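Sugar kinase, pfkB family (Thermotoga maritima, PDB 2AJR) probably phosphorylates a sugar phosphate with ATP, as a 1-phosphofructokinase-like member of the pfkB carbohydrate kinases. Local coordinates at residues Ser266-Ala271 / Ala304-Lys310; Ile59-Leu64 / Tyr311-Leu315. One frame throughout, in Å; residues are numbered along the deposited sequence.

Contact 1 (Ser266-Ala271 / Ala304-Lys310); sequences SHLLGA and ATRRKEK. With MG (magnesium ion), chain C.
His267 lies flat against the backbone of Arg307 and Lys308, one ring face covered by Lys308 N over its centre and Arg307 C nearer its rim. CG stands anti to the carbonyl carbon (chi1 -68°), which carries the ring across to the 304-310 turn. There ND1 donates to Thr305 O at 2.9 Å, in the plane of the ring but with a bent N-H (135°), while NE2 is held by Glu113. This is the tight part, and the magnesium ion lies beside it. Arg307 O binds the metal at 2.4 Å and Glu309 O at 2.5 Å; His267 O (2.6 Å) and Ala304 O (2.8 Å) complete a set of four carbonyl oxygens round the ion, which thus ties both segments together. The set is reminiscent of the monovalent-cation site of ribokinase, though magnesium is modelled here. With an alanine in place of His267, Thr305 O and Glu113 would probably lose their shared partner, and the Lys308 backbone its cover. At Gly270 a CB would come tight against Lys310 CG. The other side is looser: Leu268 CD2 barely meets Thr305 CG2 at 4.3 Å, the exposed Arg306 and Arg307 start out away from 266-271, Arg306 pairing with Glu321, and Lys308 reaches out to a salt bridge with Glu309 OE2. The contact joins the loop before helix 271-286 to the turn leaving helix 290-304, with Leu269 and Glu309 touching strand 22-28.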
loop_
_atom_site.group_PDB
_atom_site.type_symbol
_atom_site.label_atom_id
_atom_site.label_comp_id
_atom_site.label_asym_id
_atom_site.label_seq_id
_atom_site.Cartn_x
_atom_site.Cartn_y
_atom_site.Cartn_z
ATOM N N SER A 266 -2.560 -15.924 -12.324
ATOM C CA SER A 266 -2.587 -15.213 -11.052
ATOM C C SER A 266 -1.432 -15.607 -10.114
ATOM O O SER A 266 -1.141 -14.897 -9.143
ATOM C CB SER A 266 -3.948 -15.406 -10.348
ATOM O OG SER A 266 -4.100 -16.721 -9.835
ATOM N N HIS A 267 -0.772 -16.725 -10.398
ATOM C CA HIS A 267 0.321 -17.212 -9.555
ATOM C C HIS A 267 1.692 -16.768 -10.078
ATOM O O HIS A 267 2.712 -17.296 -9.649
ATOM C CB HIS A 267 0.296 -18.748 -9.482
ATOM C CG HIS A 267 -0.882 -19.320 -8.756
ATOM N ND1 HIS A 267 -0.996 -20.669 -8.486
ATOM C CD2 HIS A 267 -1.984 -18.734 -8.229
ATOM C CE1 HIS A 267 -2.129 -20.890 -7.841
ATOM N NE2 HIS A 267 -2.742 -19.731 -7.663
ATOM N N LEU A 268 1.716 -15.786 -10.972
ATOM C CA LEU A 268 2.917 -15.443 -11.727
ATOM C C LEU A 268 3.880 -14.481 -11.058
ATOM O O LEU A 268 4.987 -14.258 -11.585
ATOM C CB LEU A 268 2.525 -14.811 -13.065
ATOM C CG LEU A 268 2.279 -15.708 -14.265
ATOM C CD1 LEU A 268 1.738 -14.864 -15.383
ATOM C CD2 LEU A 268 3.563 -16.412 -14.687
ATOM N N LEU A 269 3.498 -13.851 -9.953
ATOM C CA LEU A 269 4.387 -12.834 -9.402
ATOM C C LEU A 269 5.742 -13.445 -9.080
ATOM O O LEU A 269 5.834 -14.367 -8.264
ATOM C CB LEU A 269 3.815 -12.194 -8.154
ATOM C CG LEU A 269 4.708 -11.096 -7.574
ATOM C CD1 LEU A 269 4.765 -9.879 -8.516
ATOM C CD2 LEU A 269 4.221 -10.716 -6.197
ATOM N N GLY A 270 6.786 -12.931 -9.731
ATOM C CA GLY A 270 8.173 -13.309 -9.422
ATOM C C GLY A 270 8.716 -14.545 -10.124
ATOM O O GLY A 270 9.865 -14.943 -9.879
ATOM N N ALA A 271 7.898 -15.147 -10.991
ATOM C CA ALA A 271 8.273 -16.351 -11.725
ATOM C C ALA A 271 9.502 -16.141 -12.606
ATOM O O ALA A 271 10.326 -17.054 -12.772
ATOM C CB ALA A 271 7.089 -16.838 -12.589
ATOM N N ALA A 304 7.665 -21.792 -9.537
ATOM C CA ALA A 304 7.233 -20.554 -8.904
ATOM C C ALA A 304 5.732 -20.345 -9.034
ATOM O O ALA A 304 5.099 -19.821 -8.118
ATOM C CB ALA A 304 7.983 -19.365 -9.476
ATOM N N THR A 305 5.148 -20.771 -10.145
ATOM C CA THR A 305 3.719 -20.577 -10.344
ATOM C C THR A 305 2.852 -21.534 -9.528
ATOM O O THR A 305 1.648 -21.361 -9.456
ATOM C CB THR A 305 3.318 -20.768 -11.804
ATOM O OG1 THR A 305 3.226 -22.174 -12.082
ATOM C CG2 THR A 305 4.326 -20.121 -12.733
ATOM N N ARG A 306 3.420 -22.559 -8.921
ATOM C CA ARG A 306 2.554 -23.515 -8.222
ATOM C C ARG A 306 1.919 -22.955 -6.964
ATOM O O ARG A 306 1.071 -23.614 -6.397
ATOM C CB ARG A 306 3.275 -24.827 -7.884
ATOM C CG ARG A 306 3.806 -25.594 -9.081
ATOM C CD ARG A 306 2.868 -25.521 -10.263
ATOM N NE ARG A 306 3.375 -26.244 -11.421
ATOM C CZ ARG A 306 2.834 -26.181 -12.639
ATOM N NH1 ARG A 306 1.748 -25.446 -12.867
ATOM N NH2 ARG A 306 3.377 -26.872 -13.637
ATOM N N ARG A 307 2.314 -21.759 -6.525
ATOM C CA ARG A 307 1.683 -21.123 -5.369
ATOM C C ARG A 307 1.210 -19.720 -5.673
ATOM O O ARG A 307 1.835 -19.015 -6.449
ATOM C CB ARG A 307 2.658 -21.062 -4.207
ATOM C CG ARG A 307 3.208 -22.390 -3.850
ATOM C CD ARG A 307 4.029 -22.328 -2.600
ATOM N NE ARG A 307 4.824 -23.535 -2.462
ATOM C CZ ARG A 307 5.518 -23.866 -1.380
ATOM N NH1 ARG A 307 5.530 -23.078 -0.316
ATOM N NH2 ARG A 307 6.202 -25.005 -1.363
ATOM N N LYS A 308 0.125 -19.307 -5.027
ATOM C CA LYS A 308 -0.416 -17.959 -5.202
ATOM C C LYS A 308 0.529 -16.875 -4.707
ATOM O O LYS A 308 0.534 -15.776 -5.246
ATOM C CB LYS A 308 -1.814 -17.812 -4.561
ATOM C CG LYS A 308 -1.902 -17.928 -3.041
ATOM C CD LYS A 308 -3.380 -17.769 -2.546
ATOM C CE LYS A 308 -3.613 -18.316 -1.129
ATOM N NZ LYS A 308 -2.498 -17.996 -0.205
ATOM N N GLU A 309 1.336 -17.190 -3.701
ATOM C CA GLU A 309 2.310 -16.227 -3.177
ATOM C C GLU A 309 3.541 -16.247 -4.039
ATOM O O GLU A 309 3.813 -17.238 -4.713
ATOM C CB GLU A 309 2.767 -16.552 -1.751
ATOM C CG GLU A 309 1.672 -16.959 -0.812
ATOM C CD GLU A 309 1.324 -18.436 -0.903
ATOM O OE1 GLU A 309 2.170 -19.229 -1.393
ATOM O OE2 GLU A 309 0.200 -18.787 -0.475
ATOM N N LYS A 310 4.276 -15.144 -3.994
ATOM C CA LYS A 310 5.639 -15.095 -4.470
ATOM C C LYS A 310 6.351 -16.214 -3.745
ATOM O O LYS A 310 6.418 -16.207 -2.510
ATOM C CB LYS A 310 6.292 -13.745 -4.139
ATOM C CG LYS A 310 7.668 -13.542 -4.785
ATOM C CD LYS A 310 8.087 -12.057 -4.860
ATOM C CE LYS A 310 8.326 -11.452 -3.486
ATOM N NZ LYS A 310 9.108 -10.179 -3.544
HETATM MG MG MG C . 3.606 -17.582 -7.190
#

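Contact 2 (Ile59-Leu64 / Tyr311-Leu315); sequences IALSKL and YMPDL
Two bends in Lys63, at chi2 (-85°) and chi4 (88°), carry its chain outward from helix 53-63 and bring NZ to the carbonyl of Met312, whose own CG, anti to the carbonyl carbon, meets Ile59 before bends at chi2 and chi3 turn the methyl end of the selenomethionine away toward Gly270. The lysine ends on Met312 O, 2.6 Å from NZ, approaching in the carbonyl plane with a C=O...N angle of 156°. Its aliphatic part lies near the same strip of chain, CB coming within 3.8 Å of Pro313 O. The ammonium group also hangs obliquely beside the Tyr311 ring, which takes Pro313 N over the centre of one face and has a cation-pi partner in Arg307.

The apolar half of the contact lies farther into the protein. Met312 CB rests on Ala60 CA at 3.8 Å, and the small alanine leaves room for the selenium, 4.0 Å from Ala60 CB. Ile59 CG2 meets Met312 CG, the two side chains crossing at about a right angle. Past the end of the helix, Leu64 points CD2 at the backbone, 3.3 Å from Leu315 N and against Leu315 CB. Here the chain enters a new helix: Asp314 is the N-cap of helix 315-319, its OD1 accepting from Ala317 N. Helix 271-286 closes the inner side, with Ala277 against Ala60 and Tyr281 against both leucines.

In this ribokinase-like fold the contact packs helix 53-63, which lies within the glycine-rich pfkB signature sequence, on the loop before helix 315-319, in the helical layer beside helices 271-286 and 290-304.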
loop_
_atom_site.group_PDB
_atom_site.type_symbol
_atom_site.label_atom_id
_atom_site.label_comp_id
_atom_site.label_asym_id
_atom_site.label_seq_id
_atom_site.Cartn_x
_atom_site.Cartn_y
_atom_site.Cartn_z
ATOM N N ILE A 59 17.150 -14.114 -3.292
ATOM C CA ILE A 59 16.325 -14.985 -2.450
ATOM C C ILE A 59 16.272 -16.381 -3.096
ATOM O O ILE A 59 16.578 -17.373 -2.442
ATOM C CB ILE A 59 14.908 -14.383 -2.197
ATOM C CG1 ILE A 59 15.035 -13.107 -1.343
ATOM C CG2 ILE A 59 13.977 -15.404 -1.511
ATOM C CD1 ILE A 59 13.843 -12.149 -1.425
ATOM N N ALA A 60 15.919 -16.439 -4.378
ATOM C CA ALA A 60 15.939 -17.686 -5.159
ATOM C C ALA A 60 17.264 -18.472 -5.041
ATOM O O ALA A 60 17.266 -19.664 -4.733
ATOM C CB ALA A 60 15.650 -17.389 -6.617
ATOM N N LEU A 61 18.387 -17.814 -5.292
ATOM C CA LEU A 61 19.675 -18.485 -5.177
ATOM C C LEU A 61 19.928 -19.030 -3.755
ATOM O O LEU A 61 20.482 -20.136 -3.599
ATOM C CB LEU A 61 20.815 -17.566 -5.626
ATOM C CG LEU A 61 20.855 -17.273 -7.123
ATOM C CD1 LEU A 61 21.916 -16.219 -7.422
ATOM C CD2 LEU A 61 21.100 -18.541 -7.936
ATOM N N SER A 62 19.501 -18.282 -2.734
ATOM C CA SER A 62 19.667 -18.721 -1.346
ATOM C C SER A 62 18.949 -20.044 -1.068
ATOM O O SER A 62 19.512 -20.909 -0.433
ATOM C CB SER A 62 19.211 -17.648 -0.351
ATOM O OG SER A 62 17.811 -17.680 -0.175
ATOM N N LYS A 63 17.738 -20.218 -1.585
ATOM C CA LYS A 63 16.998 -21.470 -1.407
ATOM C C LYS A 63 17.750 -22.652 -2.001
ATOM O O LYS A 63 17.538 -23.795 -1.594
ATOM C CB LYS A 63 15.623 -21.407 -2.077
ATOM C CG LYS A 63 14.657 -20.346 -1.535
ATOM C CD LYS A 63 13.869 -20.813 -0.321
ATOM C CE LYS A 63 12.631 -19.921 -0.092
ATOM N NZ LYS A 63 11.425 -20.404 -0.851
ATOM N N LEU A 64 18.606 -22.379 -2.979
ATOM C CA LEU A 64 19.376 -23.424 -3.644
ATOM C C LEU A 64 20.811 -23.501 -3.128
ATOM O O LEU A 64 21.670 -24.133 -3.747
ATOM C CB LEU A 64 19.385 -23.185 -5.156
ATOM C CG LEU A 64 18.016 -23.113 -5.817
ATOM C CD1 LEU A 64 18.115 -22.631 -7.280
ATOM C CD2 LEU A 64 17.315 -24.455 -5.700
ATOM N N TYR A 311 6.803 -17.198 -4.519
ATOM C CA TYR A 311 7.493 -18.357 -4.018
ATOM C C TYR A 311 8.683 -18.614 -4.922
ATOM O O TYR A 311 8.544 -18.796 -6.118
ATOM C CB TYR A 311 6.551 -19.560 -3.994
ATOM C CG TYR A 311 7.216 -20.915 -3.813
ATOM C CD1 TYR A 311 7.837 -21.275 -2.611
ATOM C CD2 TYR A 311 7.181 -21.857 -4.831
ATOM C CE1 TYR A 311 8.437 -22.534 -2.454
ATOM C CE2 TYR A 311 7.759 -23.107 -4.690
ATOM C CZ TYR A 311 8.386 -23.450 -3.508
ATOM O OH TYR A 311 8.960 -24.712 -3.422
HETATM N N MSE A 312 9.863 -18.582 -4.338
HETATM C CA MSE A 312 11.063 -18.988 -5.021
HETATM C C MSE A 312 11.266 -20.454 -4.640
HETATM O O MSE A 312 11.324 -20.784 -3.460
HETATM C CB MSE A 312 12.239 -18.134 -4.560
HETATM C CG MSE A 312 12.044 -16.644 -4.773
HETATM SE SE MSE A 312 11.806 -16.139 -6.702
HETATM C CE MSE A 312 9.951 -15.348 -6.647
ATOM N N PRO A 313 11.347 -21.341 -5.637
ATOM C CA PRO A 313 11.338 -22.773 -5.367
ATOM C C PRO A 313 12.659 -23.323 -4.856
ATOM O O PRO A 313 13.701 -22.715 -5.079
ATOM C CB PRO A 313 11.035 -23.366 -6.741
ATOM C CG PRO A 313 11.647 -22.398 -7.697
ATOM C CD PRO A 313 11.435 -21.054 -7.079
ATOM N N ASP A 314 12.598 -24.457 -4.163
ATOM C CA ASP A 314 13.801 -25.240 -3.867
ATOM C C ASP A 314 14.046 -26.311 -4.941
ATOM O O ASP A 314 13.178 -26.564 -5.789
ATOM C CB ASP A 314 13.779 -25.847 -2.447
ATOM C CG ASP A 314 12.640 -26.859 -2.214
ATOM O OD1 ASP A 314 12.091 -27.469 -3.161
ATOM O OD2 ASP A 314 12.312 -27.060 -1.029
ATOM N N LEU A 315 15.228 -26.921 -4.894
ATOM C CA LEU A 315 15.657 -27.884 -5.913
ATOM C C LEU A 315 14.673 -29.042 -6.098
ATOM O O LEU A 315 14.430 -29.463 -7.215
ATOM C CB LEU A 315 17.059 -28.424 -5.597
ATOM C CG LEU A 315 17.693 -29.325 -6.666
ATOM C CD1 LEU A 315 17.786 -28.588 -8.005
ATOM C CD2 LEU A 315 19.059 -29.836 -6.225
#

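Overall arrangement
The two contacts share one continuous run of chain, 304-315: its first part shapes the magnesium site in contact 1, and its second packs on helix 53-63 in contact 2. They touch directly where Gly270 O meets Met312 CE and Ala304 CB meets Tyr311 O. Both mix buried and exposed residues, about 13 Å from the chain centre to each contact centre. Contact 1 is the more polar, built on carbonyls, a histidine and a metal, and it reaches the smaller sheet through strand 22-28. Contact 2 is mainly apolar, with a single lysine-carbonyl bond on its exposed side, and lies among the helices. Helix 271-286 borders both.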